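Methyl-accepting/DNA response regulator (Bacillus cereus, PDB 3D6W) probably binds DNA as a phosphorelay response regulator, the part in the crystal being its LytTR DNA-binding domain. Local coordinates at the interface of chains A and B. Numbering follows the deposited sequence. Chains: chain A/B, Methyl-accepting/DNA response regulator.

The interface of chains A and B. Residues chain A 6, 13, 15; chain B 69, 72-75.
Facing backbones of A:Trp13 and B:Ile75 join two copies of the LytTR domain by an antiparallel beta bridge, an instance of edge strands pairing across a protein boundary, although this pairing may reflect crystal assembly and not a biological oligomer. A:Trp13 N donates to B:Ile75 O at 2.8 Å, and B:Ile75 N returns the bond to A:Trp13 O at 2.7 Å. Both bonds lie in the plane of the accepting carbonyl, and the first is the straighter at hydrogen (164° against 148°). The tight side is apolar. The ring of A:Pro15 meets B:Ile72 at about a right angle, its CG 3.6 Å from the CG2 methyl. In B:Ile72, CG1 lies beside the backbone N (chi1 -63°), which leaves CG2 anti to that N and turned to CG and CD of the proline. B:Ile75 extends its CG1-CD1 branch to bring CD1 within 4.0 Å of A:Pro15 CG and 3.9 Å of A:Thr6 CG2. The indole of A:Trp13 engages more loosely: CE3 on its benzo ring lies 3.7 Å from B:Ile75 O, with the CG2 methyl farther off. Near B:Val69 the contact slackens further, and a water links two carbonyls, 2.8 Å from B:Val69 O and a longer 3.3 Å from A:Pro15 O. The bridge thus sets strand 13-17 of chain A against strand 72-79 of chain B, just after the 3-10 helix 69-71.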
loop_
_atom_site.group_PDB
_atom_site.type_symbol
_atom_site.label_atom_id
_atom_site.label_comp_id
_atom_site.label_asym_id
_atom_site.label_seq_id
_atom_site.Cartn_x
_atom_site.Cartn_y
_atom_site.Cartn_z
ATOM N N THR A 6 7.526 -0.481 -18.973
ATOM C CA THR A 6 7.907 -1.591 -19.854
ATOM C C THR A 6 9.287 -1.286 -20.401
ATOM O O THR A 6 9.473 -0.315 -21.126
ATOM C CB THR A 6 6.861 -1.869 -20.936
ATOM O OG1 THR A 6 5.569 -2.016 -20.311
ATOM C CG2 THR A 6 7.176 -3.161 -21.673
ATOM N N TRP A 13 9.819 -7.675 -23.962
ATOM C CA TRP A 13 9.673 -6.501 -23.048
ATOM C C TRP A 13 9.196 -6.951 -21.673
ATOM O O TRP A 13 8.363 -7.870 -21.544
ATOM C CB TRP A 13 8.629 -5.518 -23.563
ATOM C CG TRP A 13 8.947 -4.775 -24.789
ATOM C CD1 TRP A 13 9.604 -3.576 -24.879
ATOM C CD2 TRP A 13 8.551 -5.123 -26.116
ATOM N NE1 TRP A 13 9.659 -3.175 -26.176
ATOM C CE2 TRP A 13 9.021 -4.107 -26.962
ATOM C CE3 TRP A 13 7.847 -6.200 -26.669
ATOM C CZ2 TRP A 13 8.823 -4.140 -28.339
ATOM C CZ3 TRP A 13 7.659 -6.240 -28.015
ATOM C CH2 TRP A 13 8.140 -5.215 -28.846
ATOM N N PRO A 15 7.477 -5.756 -18.148
ATOM C CA PRO A 15 6.811 -4.815 -17.245
ATOM C C PRO A 15 7.420 -4.868 -15.847
ATOM O O PRO A 15 7.575 -5.937 -15.275
ATOM C CB PRO A 15 5.342 -5.292 -17.223
ATOM C CG PRO A 15 5.215 -6.346 -18.262
ATOM C CD PRO A 15 6.578 -6.853 -18.560
ATOM N N VAL B 69 -1.283 -6.674 -15.403
ATOM C CA VAL B 69 0.087 -6.371 -15.842
ATOM C C VAL B 69 1.160 -6.692 -14.801
ATOM O O VAL B 69 2.324 -6.848 -15.138
ATOM C CB VAL B 69 0.272 -4.896 -16.340
ATOM C CG1 VAL B 69 -0.703 -4.606 -17.495
ATOM C CG2 VAL B 69 0.139 -3.892 -15.205
ATOM N N ILE B 72 2.456 -10.275 -15.462
ATOM C CA ILE B 72 3.138 -10.508 -16.736
ATOM C C ILE B 72 4.608 -10.554 -16.478
ATOM O O ILE B 72 5.167 -9.583 -15.896
ATOM C CB ILE B 72 2.920 -9.395 -17.731
ATOM C CG1 ILE B 72 1.444 -9.288 -18.091
ATOM C CG2 ILE B 72 3.808 -9.614 -18.981
ATOM C CD1 ILE B 72 1.120 -8.074 -18.896
ATOM N N LYS B 73 5.229 -11.662 -16.902
ATOM C CA LYS B 73 6.661 -11.888 -16.696
ATOM C C LYS B 73 7.460 -11.235 -17.827
ATOM O O LYS B 73 8.399 -10.488 -17.578
ATOM C CB LYS B 73 6.943 -13.381 -16.578
ATOM C CG LYS B 73 8.417 -13.766 -16.543
ATOM C CD LYS B 73 8.779 -14.762 -15.378
ATOM C CE LYS B 73 8.993 -13.987 -14.022
ATOM N NZ LYS B 73 8.967 -14.858 -12.758
ATOM N N ALA B 74 7.059 -11.516 -19.063
ATOM C CA ALA B 74 7.587 -10.849 -20.244
ATOM C C ALA B 74 6.549 -10.828 -21.377
ATOM O O ALA B 74 5.597 -11.584 -21.358
ATOM C CB ALA B 74 8.870 -11.519 -20.702
ATOM N N ILE B 75 6.749 -9.914 -22.327
ATOM C CA ILE B 75 5.869 -9.670 -23.466
ATOM C C ILE B 75 6.721 -9.961 -24.685
ATOM O O ILE B 75 7.826 -9.396 -24.818
ATOM C CB ILE B 75 5.432 -8.174 -23.589
ATOM C CG1 ILE B 75 4.749 -7.654 -22.314
ATOM C CG2 ILE B 75 4.536 -7.975 -24.835
ATOM C CD1 ILE B 75 4.686 -6.133 -22.174
HETATM O O HOH W 1 4.880 -7.217 -13.952
#